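Local coordinates for protein SorB (Sorangium cellulosum, PDB 6B2V) that probably builds pyran rings during sorangicin biosynthesis, as the pyran synthase domain from module nine of a modular trans-acyltransferase polyketide synthase, at residues E52-D57 and L205-G210; D174-A179 and V213-I218; A66-A71 and R86-I91; L145-V150 and E187-L192. One frame throughout, in Å; residues are numbered along the deposited sequence.

Interaction 1: residues E52-D57 and L205-G210; sequences EPFLMD and LDPNLG
Phe54 and Asp57 meet Pro207 and Asn208 where the halves of a double hotdog fold adjoin: residues 52-57 belong to the predicted N-terminal hotdog region, and residues 205-210 open the long helix 207-225 of the C-terminal one. The backbones are nearest between Phe54 CA and Pro207 CA, 6.5 Å apart.

The direct polar link is one hydrogen bond. From Asn208 ND2 to Asp57 OD2 it spans 3.3 Å, long but almost straight, with 174° at the hydrogen. The oxygen lies in the amide plane, whereas the nitrogen reaches the carboxylate on its anti side, 25° out of plane. The other end of the amide also turns to the short helix 53-56: a water 2.8 Å from Phe54 O may also donate, weakly, to Asn208 OD1. Asp57 has a second, weak partner through OD1, a long ion pair with Lys175.

Capping positions the donor residue. Asp206 is the N-cap of helix 207-225, and its OD1 accepts from Asn208 N at 2.9 Å through the anti lone pair.

The apolar share is a narrow touch, Phe54 CB against Pro207 CG at 3.9 Å. Phe54 CG stands between the backbone N and the carbonyl carbon (chi1 83°), and this carries the ring off the proline, to pack edge-to-face with Phe62. The same CG of Pro207 also packs on Ala66 of helix 64-77. Leu55 CG lies over one face of the Phe54 ring, 3.8 Å from its plane and displaced from the ring centre.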
loop_
_atom_site.group_PDB
_atom_site.type_symbol
_atom_site.label_atom_id
_atom_site.label_comp_id
_atom_site.label_asym_id
_atom_site.label_seq_id
_atom_site.Cartn_x
_atom_site.Cartn_y
_atom_site.Cartn_z
ATOM N N GLU A 52 -13.214 -9.895 -9.308
ATOM C CA GLU A 52 -13.171 -8.562 -8.774
ATOM C C GLU A 52 -12.137 -7.769 -9.579
ATOM O O GLU A 52 -11.107 -8.281 -9.907
ATOM C CB GLU A 52 -12.774 -8.592 -7.281
ATOM C CG GLU A 52 -13.775 -9.244 -6.335
ATOM C CD GLU A 52 -13.665 -10.759 -6.297
ATOM O OE1 GLU A 52 -12.737 -11.284 -6.815
ATOM O OE2 GLU A 52 -14.531 -11.398 -5.729
ATOM N N PRO A 53 -12.415 -6.500 -9.864
ATOM C CA PRO A 53 -11.498 -5.718 -10.665
ATOM C C PRO A 53 -10.141 -5.623 -10.009
ATOM O O PRO A 53 -9.168 -5.826 -10.676
ATOM C CB PRO A 53 -12.164 -4.358 -10.706
ATOM C CG PRO A 53 -13.595 -4.673 -10.649
ATOM C CD PRO A 53 -13.637 -5.753 -9.602
ATOM N N PHE A 54 -10.087 -5.474 -8.700
ATOM C CA PHE A 54 -8.791 -5.351 -8.029
ATOM C C PHE A 54 -7.905 -6.550 -8.250
ATOM O O PHE A 54 -6.729 -6.417 -8.212
ATOM C CB PHE A 54 -8.858 -4.852 -6.596
ATOM C CG PHE A 54 -9.164 -5.909 -5.593
ATOM C CD1 PHE A 54 -10.442 -6.267 -5.338
ATOM C CD2 PHE A 54 -8.172 -6.535 -4.932
ATOM C CE1 PHE A 54 -10.725 -7.248 -4.430
ATOM C CE2 PHE A 54 -8.438 -7.522 -4.040
ATOM C CZ PHE A 54 -9.710 -7.875 -3.775
ATOM N N LEU A 55 -8.482 -7.741 -8.345
ATOM C CA LEU A 55 -7.746 -8.939 -8.697
ATOM C C LEU A 55 -7.423 -9.093 -10.181
ATOM O O LEU A 55 -6.368 -9.463 -10.573
ATOM C CB LEU A 55 -8.425 -10.211 -8.143
ATOM C CG LEU A 55 -8.436 -10.269 -6.621
ATOM C CD1 LEU A 55 -9.379 -11.345 -6.124
ATOM C CD2 LEU A 55 -7.058 -10.516 -6.094
ATOM N N MET A 56 -8.401 -8.797 -11.013
ATOM C CA MET A 56 -8.254 -8.880 -12.445
ATOM C C MET A 56 -7.210 -7.917 -12.967
ATOM O O MET A 56 -6.521 -8.216 -13.899
ATOM C CB MET A 56 -9.574 -8.661 -13.123
ATOM C CG MET A 56 -10.511 -9.799 -12.866
ATOM S SD MET A 56 -11.665 -10.051 -14.212
ATOM C CE MET A 56 -12.614 -8.608 -13.886
ATOM N N ASP A 57 -7.094 -6.802 -12.277
ATOM C CA ASP A 57 -6.148 -5.727 -12.606
ATOM C C ASP A 57 -4.724 -6.044 -12.077
ATOM O O ASP A 57 -3.834 -5.272 -12.233
ATOM C CB ASP A 57 -6.601 -4.383 -11.989
ATOM C CG ASP A 57 -7.837 -3.756 -12.673
ATOM O OD1 ASP A 57 -8.226 -4.238 -13.705
ATOM O OD2 ASP A 57 -8.397 -2.811 -12.114
ATOM N N LEU A 205 -8.470 3.729 0.419
ATOM C CA LEU A 205 -7.377 3.574 -0.528
ATOM C C LEU A 205 -7.688 2.423 -1.514
ATOM O O LEU A 205 -7.514 1.308 -1.180
ATOM C CB LEU A 205 -6.065 3.276 0.170
ATOM C CG LEU A 205 -4.807 3.229 -0.694
ATOM C CD1 LEU A 205 -4.591 4.518 -1.465
ATOM C CD2 LEU A 205 -3.615 2.918 0.156
ATOM N N ASP A 206 -8.105 2.764 -2.721
ATOM C CA ASP A 206 -8.336 1.826 -3.781
ATOM C C ASP A 206 -6.974 1.207 -4.086
ATOM O O ASP A 206 -6.015 1.864 -4.170
ATOM C CB ASP A 206 -8.821 2.577 -5.061
ATOM C CG ASP A 206 -9.235 1.658 -6.229
ATOM O OD1 ASP A 206 -8.501 0.851 -6.785
ATOM O OD2 ASP A 206 -10.322 1.775 -6.687
ATOM N N PRO A 207 -6.972 -0.067 -4.390
ATOM C CA PRO A 207 -5.730 -0.750 -4.664
ATOM C C PRO A 207 -4.995 -0.171 -5.851
ATOM O O PRO A 207 -3.830 -0.230 -5.857
ATOM C CB PRO A 207 -6.178 -2.189 -4.878
ATOM C CG PRO A 207 -7.332 -2.307 -3.999
ATOM C CD PRO A 207 -8.053 -1.018 -4.096
ATOM N N ASN A 208 -5.700 0.281 -6.854
ATOM C CA ASN A 208 -5.004 0.843 -7.992
ATOM C C ASN A 208 -4.203 2.110 -7.624
ATOM O O ASN A 208 -3.132 2.309 -8.123
ATOM C CB ASN A 208 -5.979 1.127 -9.129
ATOM C CG ASN A 208 -6.392 -0.132 -9.880
ATOM O OD1 ASN A 208 -5.714 -1.079 -9.861
ATOM N ND2 ASN A 208 -7.534 -0.097 -10.494
ATOM N N LEU A 209 -4.812 2.957 -6.808
ATOM C CA LEU A 209 -4.149 4.127 -6.306
ATOM C C LEU A 209 -3.018 3.726 -5.339
ATOM O O LEU A 209 -1.991 4.249 -5.411
ATOM C CB LEU A 209 -5.135 5.084 -5.634
ATOM C CG LEU A 209 -4.563 6.370 -5.009
ATOM C CD1 LEU A 209 -3.736 7.161 -5.993
ATOM C CD2 LEU A 209 -5.706 7.212 -4.539
ATOM N N GLY A 210 -3.265 2.768 -4.464
ATOM C CA GLY A 210 -2.209 2.342 -3.577
ATOM C C GLY A 210 -0.989 1.798 -4.279
ATOM O O GLY A 210 0.069 2.067 -3.932
HETATM O O HOH W 1 -5.464 -3.919 -7.895
#

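Interaction 2: residues D174-A179 and V213-I218; sequences DKLWIA and VLVPAI
Val215 and Pro216, in the middle of residues 213-218, are the helix residues that meet Leu176 and Ile178 of residues 174-179. Followed along the helix, Val213 points its CB away from this partner and, like Leu214, packs on Phe283 of strand 279-289. The backbones are nevertheless nearest here, with Val213 CA 8.6 Å from Ile178 CA, a spacing that leaves room for side chains between them.

Val215 comes next and aims straight at the other segment. Its CG1 meets Ile178 CD1 at 3.7 Å, and Ile178 CD1 also lies 4.0 Å from Val215 CB. Val215 CG2 faces Leu176 CD1 more loosely, at 4.4 Å. Ile178 reaches this far because CD1 is anti to CA about the CB-CG1 bond (chi2 171°), which puts CD1 at the front of the contact.

Pro216 lacks an amide hydrogen, and the helix is kinked where its N makes no bond to the preceding turn. Pro216 CD flanks Ile178 CD1 at 4.3 Å, while the ring also packs on Ala190 of strand 187-192. The helical pattern is seen again at Ile218, whose N bonds to Leu214 O at 3.1 Å; Ala217 and Ile218 then turn to strand 279-289. With strand residues packed on more than one side of it, helix 207-225 is consistent with the central helix of a hotdog fold, the "sausage" wrapped by its antiparallel sheet.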
loop_
_atom_site.group_PDB
_atom_site.type_symbol
_atom_site.label_atom_id
_atom_site.label_comp_id
_atom_site.label_asym_id
_atom_site.label_seq_id
_atom_site.Cartn_x
_atom_site.Cartn_y
_atom_site.Cartn_z
ATOM N N ASP A 174 -2.330 0.634 -17.190
ATOM C CA ASP A 174 -3.450 1.460 -17.570
ATOM C C ASP A 174 -4.402 1.731 -16.420
ATOM O O ASP A 174 -5.163 2.668 -16.460
ATOM C CB ASP A 174 -4.250 0.797 -18.673
ATOM C CG ASP A 174 -3.714 1.050 -20.076
ATOM O OD1 ASP A 174 -2.912 1.933 -20.317
ATOM O OD2 ASP A 174 -4.148 0.353 -20.970
ATOM N N LYS A 175 -4.412 0.837 -15.443
ATOM C CA LYS A 175 -5.277 0.976 -14.292
ATOM C C LYS A 175 -4.660 1.788 -13.161
ATOM O O LYS A 175 -5.340 2.193 -12.292
ATOM C CB LYS A 175 -5.697 -0.389 -13.787
ATOM C CG LYS A 175 -6.464 -1.192 -14.798
ATOM C CD LYS A 175 -7.813 -0.575 -15.042
ATOM C CE LYS A 175 -8.726 -1.469 -15.878
ATOM N NZ LYS A 175 -7.917 -2.250 -16.828
ATOM N N LEU A 176 -3.368 1.976 -13.251
ATOM C CA LEU A 176 -2.650 2.820 -12.338
ATOM C C LEU A 176 -2.858 4.301 -12.684
ATOM O O LEU A 176 -3.348 4.619 -13.720
ATOM C CB LEU A 176 -1.170 2.515 -12.373
ATOM C CG LEU A 176 -0.748 1.102 -12.016
ATOM C CD1 LEU A 176 0.734 0.953 -12.104
ATOM C CD2 LEU A 176 -1.299 0.735 -10.671
ATOM N N TRP A 177 -2.477 5.162 -11.764
ATOM C CA TRP A 177 -2.586 6.579 -11.931
ATOM C C TRP A 177 -1.308 7.252 -12.453
ATOM O O TRP A 177 -1.296 8.394 -12.719
ATOM C CB TRP A 177 -2.928 7.237 -10.598
ATOM C CG TRP A 177 -4.274 6.925 -9.991
ATOM C CD1 TRP A 177 -4.903 5.741 -9.954
ATOM C CD2 TRP A 177 -5.120 7.845 -9.304
ATOM N NE1 TRP A 177 -6.084 5.864 -9.321
ATOM C CE2 TRP A 177 -6.225 7.148 -8.876
ATOM C CE3 TRP A 177 -5.029 9.187 -9.000
ATOM C CZ2 TRP A 177 -7.256 7.768 -8.207
ATOM C CZ3 TRP A 177 -6.036 9.781 -8.329
ATOM C CH2 TRP A 177 -7.127 9.076 -7.946
ATOM N N ILE A 178 -0.248 6.486 -12.575
ATOM C CA ILE A 178 0.991 7.079 -13.020
ATOM C C ILE A 178 0.967 7.637 -14.434
ATOM O O ILE A 178 0.557 6.976 -15.314
ATOM C CB ILE A 178 2.119 6.062 -12.857
ATOM C CG1 ILE A 178 2.192 5.670 -11.406
ATOM C CG2 ILE A 178 3.442 6.662 -13.285
ATOM C CD1 ILE A 178 3.112 4.535 -11.179
ATOM N N ALA A 179 1.371 8.892 -14.583
ATOM C CA ALA A 179 1.411 9.545 -15.876
ATOM C C ALA A 179 2.800 9.889 -16.349
ATOM O O ALA A 179 3.038 10.028 -17.486
ATOM C CB ALA A 179 0.618 10.805 -15.858
ATOM N N VAL A 213 1.155 4.510 -5.683
ATOM C CA VAL A 213 2.083 5.069 -4.716
ATOM C C VAL A 213 3.347 4.203 -4.498
ATOM O O VAL A 213 4.418 4.674 -4.358
ATOM C CB VAL A 213 1.389 5.317 -3.364
ATOM C CG1 VAL A 213 2.322 5.944 -2.373
ATOM C CG2 VAL A 213 0.172 6.175 -3.512
ATOM N N LEU A 214 3.120 2.915 -4.425
ATOM C CA LEU A 214 4.216 1.981 -4.220
ATOM C C LEU A 214 5.164 1.745 -5.390
ATOM O O LEU A 214 6.293 1.515 -5.198
ATOM C CB LEU A 214 3.732 0.629 -3.663
ATOM C CG LEU A 214 2.985 0.682 -2.311
ATOM C CD1 LEU A 214 2.826 -0.691 -1.713
ATOM C CD2 LEU A 214 3.608 1.634 -1.318
ATOM N N VAL A 215 4.640 1.836 -6.601
ATOM C CA VAL A 215 5.450 1.526 -7.772
ATOM C C VAL A 215 6.698 2.369 -7.891
ATOM O O VAL A 215 7.715 1.854 -8.209
ATOM C CB VAL A 215 4.585 1.513 -9.086
ATOM C CG1 VAL A 215 5.408 1.699 -10.354
ATOM C CG2 VAL A 215 3.889 0.207 -9.185
ATOM N N PRO A 216 6.619 3.657 -7.631
ATOM C CA PRO A 216 7.825 4.466 -7.738
ATOM C C PRO A 216 8.914 4.066 -6.737
ATOM O O PRO A 216 10.041 4.198 -7.043
ATOM C CB PRO A 216 7.306 5.895 -7.541
ATOM C CG PRO A 216 5.973 5.804 -8.083
ATOM C CD PRO A 216 5.433 4.507 -7.588
ATOM N N ALA A 217 8.514 3.687 -5.523
ATOM C CA ALA A 217 9.450 3.211 -4.514
ATOM C C ALA A 217 10.097 1.880 -4.903
ATOM O O ALA A 217 11.228 1.691 -4.681
ATOM C CB ALA A 217 8.757 3.099 -3.157
ATOM N N ILE A 218 9.291 0.984 -5.427
ATOM C CA ILE A 218 9.810 -0.276 -5.875
ATOM C C ILE A 218 10.756 -0.093 -7.070
ATOM O O ILE A 218 11.781 -0.670 -7.114
ATOM C CB ILE A 218 8.686 -1.246 -6.190
ATOM C CG1 ILE A 218 7.989 -1.618 -4.920
ATOM C CG2 ILE A 218 9.222 -2.473 -6.899
ATOM C CD1 ILE A 218 6.629 -2.199 -5.127
#

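Interaction 3: residues A66-A71 and R86-I91; sequences AYLEMA and RNALWI
Between Tyr67 and Leu68 on helix 66-71 and Ala88 and Trp90 on strand 88-90, the two backbones run obliquely against each other: the segment axes approach to 10.4 Å, with 128° between their N-to-C directions. Leu68 CA and Ala88 CA are 8.2 Å apart. The strand follows a corner at Asn87, where Asn87 and Ala88 together oppose Leu236, a G1 beta bulge.

Trp90 contributes most of the side-chain contact on the strand side. Tyr67 CD2 comes at the indole edge, near its plane, 3.6 Å from Trp90 CD1. The two side chains run antiparallel alongside each other, and their ring planes stand 57° apart, with 5.6 Å between the centroids of the Tyr67 phenol and the five-membered ring of Trp90.

Leu68 crosses the indole at about a right angle and meets its far corner at CZ2. Its CD2 lies 3.9 Å from Trp90 CZ2 and 4.1 Å from Ala88 CB, bridging two strand residues, while CD1 sits at the ring edge, in plane. A hydrogen bond from Trp90 NE1 to Ala64 O, on the first turn of helix 64-77, holds the indole's polar atom and fixes the ring against this helix.

The helix belongs to the predicted N-terminal hotdog half: Tyr67 and Leu68 also lean on strand 113-120, and Tyr67 on strand 123-132, while Trp90 extends to Pro233 and Leu236 of strand 232-241 in the predicted C-terminal half.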
loop_
_atom_site.group_PDB
_atom_site.type_symbol
_atom_site.label_atom_id
_atom_site.label_comp_id
_atom_site.label_asym_id
_atom_site.label_seq_id
_atom_site.Cartn_x
_atom_site.Cartn_y
_atom_site.Cartn_z
ATOM N N ALA A 66 -3.849 -3.932 -0.632
ATOM C CA ALA A 66 -5.238 -4.265 -0.339
ATOM C C ALA A 66 -5.418 -4.825 1.059
ATOM O O ALA A 66 -6.442 -4.702 1.605
ATOM C CB ALA A 66 -5.856 -5.164 -1.381
ATOM N N TYR A 67 -4.390 -5.469 1.599
ATOM C CA TYR A 67 -4.477 -5.973 2.955
ATOM C C TYR A 67 -4.585 -4.844 3.950
ATOM O O TYR A 67 -5.189 -4.980 4.967
ATOM C CB TYR A 67 -3.279 -6.862 3.292
ATOM C CG TYR A 67 -3.166 -8.170 2.501
ATOM C CD1 TYR A 67 -3.942 -9.245 2.815
ATOM C CD2 TYR A 67 -2.225 -8.324 1.546
ATOM C CE1 TYR A 67 -3.835 -10.412 2.119
ATOM C CE2 TYR A 67 -2.110 -9.478 0.841
ATOM C CZ TYR A 67 -2.902 -10.529 1.128
ATOM O OH TYR A 67 -2.719 -11.670 0.430
ATOM N N LEU A 68 -3.882 -3.761 3.674
ATOM C CA LEU A 68 -3.899 -2.613 4.531
ATOM C C LEU A 68 -5.280 -2.017 4.537
ATOM O O LEU A 68 -5.770 -1.658 5.529
ATOM C CB LEU A 68 -2.890 -1.554 4.086
ATOM C CG LEU A 68 -1.423 -1.976 4.078
ATOM C CD1 LEU A 68 -0.523 -0.903 3.546
ATOM C CD2 LEU A 68 -0.949 -2.416 5.443
ATOM N N GLU A 69 -5.847 -1.905 3.361
ATOM C CA GLU A 69 -7.207 -1.383 3.248
ATOM C C GLU A 69 -8.229 -2.306 3.944
ATOM O O GLU A 69 -9.124 -1.861 4.554
ATOM C CB GLU A 69 -7.575 -1.128 1.769
ATOM C CG GLU A 69 -9.032 -0.739 1.479
ATOM C CD GLU A 69 -9.428 0.646 1.941
ATOM O OE1 GLU A 69 -8.603 1.421 2.296
ATOM O OE2 GLU A 69 -10.609 0.902 1.918
ATOM N N MET A 70 -8.051 -3.602 3.817
ATOM C CA MET A 70 -8.941 -4.543 4.455
ATOM C C MET A 70 -8.883 -4.426 5.977
ATOM O O MET A 70 -9.892 -4.395 6.611
ATOM C CB MET A 70 -8.621 -5.977 4.011
ATOM C CG MET A 70 -9.585 -6.997 4.580
ATOM S SD MET A 70 -9.070 -8.652 4.039
ATOM C CE MET A 70 -10.436 -9.640 4.650
ATOM N N ALA A 71 -7.686 -4.347 6.517
ATOM C CA ALA A 71 -7.550 -4.210 7.932
ATOM C C ALA A 71 -8.179 -2.917 8.447
ATOM O O ALA A 71 -8.843 -2.930 9.411
ATOM C CB ALA A 71 -6.104 -4.257 8.319
ATOM N N ARG A 86 1.100 0.414 11.685
ATOM C CA ARG A 86 2.508 0.285 12.000
ATOM C C ARG A 86 2.941 -1.177 11.895
ATOM O O ARG A 86 2.161 -2.044 12.055
ATOM C CB ARG A 86 2.851 0.795 13.413
ATOM C CG ARG A 86 2.961 2.293 13.517
ATOM C CD ARG A 86 3.278 2.823 14.896
ATOM N NE ARG A 86 4.480 2.235 15.343
ATOM C CZ ARG A 86 4.551 1.443 16.381
ATOM N NH1 ARG A 86 3.481 1.197 17.090
ATOM N NH2 ARG A 86 5.692 0.907 16.705
ATOM N N ASN A 87 4.200 -1.363 11.582
ATOM C CA ASN A 87 4.766 -2.692 11.564
ATOM C C ASN A 87 4.022 -3.717 10.737
ATOM O O ASN A 87 3.767 -4.784 11.173
ATOM C CB ASN A 87 4.939 -3.179 12.995
ATOM C CG ASN A 87 5.852 -2.318 13.788
ATOM O OD1 ASN A 87 6.726 -1.693 13.288
ATOM N ND2 ASN A 87 5.663 -2.336 15.058
ATOM N N ALA A 88 3.699 -3.345 9.515
ATOM C CA ALA A 88 3.052 -4.233 8.610
ATOM C C ALA A 88 4.069 -5.213 8.025
ATOM O O ALA A 88 5.179 -4.869 7.824
ATOM C CB ALA A 88 2.379 -3.453 7.505
ATOM N N LEU A 89 3.605 -6.438 7.867
ATOM C CA LEU A 89 4.348 -7.526 7.323
ATOM C C LEU A 89 3.499 -8.294 6.369
ATOM O O LEU A 89 2.369 -8.461 6.579
ATOM C CB LEU A 89 4.836 -8.460 8.448
ATOM C CG LEU A 89 5.477 -9.806 8.110
ATOM C CD1 LEU A 89 6.838 -9.558 7.521
ATOM C CD2 LEU A 89 5.566 -10.619 9.392
ATOM N N TRP A 90 4.102 -8.724 5.284
ATOM C CA TRP A 90 3.406 -9.526 4.325
ATOM C C TRP A 90 4.120 -10.890 4.249
ATOM O O TRP A 90 5.285 -10.951 4.090
ATOM C CB TRP A 90 3.349 -8.852 2.962
ATOM C CG TRP A 90 2.452 -7.638 2.932
ATOM C CD1 TRP A 90 1.155 -7.612 2.643
ATOM C CD2 TRP A 90 2.828 -6.304 3.202
ATOM N NE1 TRP A 90 0.671 -6.335 2.719
ATOM C CE2 TRP A 90 1.697 -5.523 3.083
ATOM C CE3 TRP A 90 4.010 -5.700 3.589
ATOM C CZ2 TRP A 90 1.731 -4.183 3.284
ATOM C CZ3 TRP A 90 4.048 -4.412 3.776
ATOM C CH2 TRP A 90 2.907 -3.637 3.600
ATOM N N ILE A 91 3.348 -11.940 4.378
ATOM C CA ILE A 91 3.884 -13.296 4.407
ATOM C C ILE A 91 3.618 -14.134 3.160
ATOM O O ILE A 91 4.393 -14.097 2.270
ATOM C CB ILE A 91 3.405 -13.988 5.675
ATOM C CG1 ILE A 91 3.713 -13.122 6.889
ATOM C CG2 ILE A 91 4.124 -15.307 5.882
ATOM C CD1 ILE A 91 2.572 -12.289 7.402
#

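Interaction 4: residues L145-V150 and E187-L192; sequences LDIEAV and EALASL
A buried carboxylate lies against a valine here: Glu187 OE2 is 4.0 Å from Val150 CG1, and CG2 of the same valine is only slightly farther off. The acid is not left without polar partners, since OE2 hydrogen-bonds to His252 and OE1 forms a salt bridge with Arg153; these probably favour its charged form. Glu187 is fully extended, with CG anti to the backbone N (chi1 -178°), which carries the carboxylate from the strand across to the short helix.

Beside it, Val150 CG1 seats itself on Leu189, with CB and CD2 of the leucine both 3.9 Å away and CG and CD1 at 4.1 Å. One methyl thus touches the whole branched end of its partner. In this way helix 147-152 packs on strand 187-192 of the predicted C-terminal hotdog region, and Ile147 also touches Tyr250 of the adjacent strand 250-255.

The helix starts from Asp146, the centre of an inverse gamma turn and the N-cap; its OD1 accepts from Ala149 N at 3.2 Å, met from 63° above the carboxylate plane. One turn earlier than Val150, Ile147 CG2 reaches Leu189 CD2 at 4.3 Å.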
loop_
_atom_site.group_PDB
_atom_site.type_symbol
_atom_site.label_atom_id
_atom_site.label_comp_id
_atom_site.label_asym_id
_atom_site.label_seq_id
_atom_site.Cartn_x
_atom_site.Cartn_y
_atom_site.Cartn_z
ATOM N N LEU A 145 5.188 19.599 0.360
ATOM C CA LEU A 145 6.314 19.287 -0.474
ATOM C C LEU A 145 6.556 20.331 -1.550
ATOM O O LEU A 145 5.667 20.697 -2.225
ATOM C CB LEU A 145 6.115 17.956 -1.135
ATOM C CG LEU A 145 7.240 17.458 -2.029
ATOM C CD1 LEU A 145 8.459 17.214 -1.137
ATOM C CD2 LEU A 145 6.789 16.171 -2.679
ATOM N N ASP A 146 7.814 20.743 -1.677
ATOM C CA ASP A 146 8.239 21.680 -2.689
ATOM C C ASP A 146 8.468 20.847 -3.927
ATOM O O ASP A 146 9.512 20.387 -4.228
ATOM C CB ASP A 146 9.498 22.368 -2.208
ATOM C CG ASP A 146 9.966 23.491 -3.110
ATOM O OD1 ASP A 146 9.534 23.527 -4.232
ATOM O OD2 ASP A 146 10.778 24.263 -2.590
ATOM N N ILE A 147 7.390 20.685 -4.670
ATOM C CA ILE A 147 7.422 19.852 -5.846
ATOM C C ILE A 147 8.382 20.347 -6.913
ATOM O O ILE A 147 9.012 19.573 -7.509
ATOM C CB ILE A 147 6.000 19.676 -6.415
ATOM C CG1 ILE A 147 5.125 19.048 -5.358
ATOM C CG2 ILE A 147 5.950 18.856 -7.708
ATOM C CD1 ILE A 147 3.674 19.299 -5.599
ATOM N N GLU A 148 8.439 21.646 -7.119
ATOM C CA GLU A 148 9.375 22.136 -8.106
ATOM C C GLU A 148 10.836 21.822 -7.736
ATOM O O GLU A 148 11.626 21.488 -8.572
ATOM C CB GLU A 148 9.170 23.617 -8.436
ATOM C CG GLU A 148 10.387 24.330 -9.051
ATOM C CD GLU A 148 10.742 23.941 -10.487
ATOM O OE1 GLU A 148 10.137 23.068 -11.027
ATOM O OE2 GLU A 148 11.664 24.552 -10.993
ATOM N N ALA A 149 11.145 21.934 -6.454
ATOM C CA ALA A 149 12.487 21.624 -6.033
ATOM C C ALA A 149 12.813 20.181 -6.313
ATOM O O ALA A 149 13.857 19.881 -6.777
ATOM C CB ALA A 149 12.644 21.912 -4.570
ATOM N N VAL A 150 11.869 19.307 -6.037
ATOM C CA VAL A 150 12.088 17.909 -6.308
ATOM C C VAL A 150 12.274 17.663 -7.802
ATOM O O VAL A 150 13.138 16.958 -8.162
ATOM C CB VAL A 150 10.935 17.028 -5.825
ATOM C CG1 VAL A 150 11.169 15.589 -6.239
ATOM C CG2 VAL A 150 10.759 17.111 -4.340
ATOM N N GLU A 187 16.084 9.166 -5.420
ATOM C CA GLU A 187 14.814 9.827 -5.265
ATOM C C GLU A 187 14.011 9.726 -6.578
ATOM O O GLU A 187 14.523 9.676 -7.624
ATOM C CB GLU A 187 15.066 11.311 -4.864
ATOM C CG GLU A 187 13.901 12.241 -4.594
ATOM C CD GLU A 187 14.365 13.574 -4.035
ATOM O OE1 GLU A 187 15.474 13.958 -4.323
ATOM O OE2 GLU A 187 13.598 14.202 -3.325
ATOM N N ALA A 188 12.701 9.674 -6.412
ATOM C CA ALA A 188 11.807 9.615 -7.543
ATOM C C ALA A 188 10.522 10.436 -7.341
ATOM O O ALA A 188 10.036 10.546 -6.290
ATOM C CB ALA A 188 11.423 8.174 -7.825
ATOM N N LEU A 189 10.057 10.984 -8.437
ATOM C CA LEU A 189 8.833 11.731 -8.478
ATOM C C LEU A 189 7.954 11.298 -9.669
ATOM O O LEU A 189 8.319 11.368 -10.794
ATOM C CB LEU A 189 9.140 13.211 -8.554
ATOM C CG LEU A 189 7.971 14.169 -8.461
ATOM C CD1 LEU A 189 7.420 14.273 -7.065
ATOM C CD2 LEU A 189 8.369 15.533 -9.015
ATOM N N ALA A 190 6.765 10.862 -9.307
ATOM C CA ALA A 190 5.769 10.448 -10.291
ATOM C C ALA A 190 4.588 11.393 -10.274
ATOM O O ALA A 190 4.149 11.735 -9.258
ATOM C CB ALA A 190 5.247 9.054 -9.994
ATOM N N SER A 191 4.159 11.816 -11.448
ATOM C CA SER A 191 2.947 12.597 -11.526
ATOM C C SER A 191 1.771 11.632 -11.756
ATOM O O SER A 191 1.933 10.616 -12.336
ATOM C CB SER A 191 3.007 13.672 -12.567
ATOM O OG SER A 191 2.961 13.088 -13.801
ATOM N N LEU A 192 0.611 12.002 -11.232
ATOM C CA LEU A 192 -0.569 11.164 -11.303
ATOM C C LEU A 192 -1.730 11.798 -12.012
ATOM O O LEU A 192 -1.895 12.950 -11.964
ATOM C CB LEU A 192 -1.099 10.856 -9.910
ATOM C CG LEU A 192 -0.121 10.218 -8.961
ATOM C CD1 LEU A 192 -0.796 10.037 -7.627
ATOM C CD2 LEU A 192 0.466 8.913 -9.449
#

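Interactions 1 and 2 share helix 207-225. Its first turn, partly buried, meets the N-terminal half by an amide-carboxylate bond in interaction 1, whereas its middle packs apolar groups in the wholly buried interaction 2; Asn208 CB lies 3.4 Å from Lys175 O where they join. Interaction 2 also abuts interaction 4, since strands 178-183 and 187-192 are neighbours and Ala179 N probably bonds to Ser191 O. Interaction 3, marked by aromatic packing, lies nearest the middle, its centre about 8 Å from the centre of the chain, and touches interaction 1 through Leu205 N and Glu69 OE1. Interaction 4, its centre about 19 Å from the chain's, is more peripheral though still largely buried, and sets a carboxylate beside aliphatic groups.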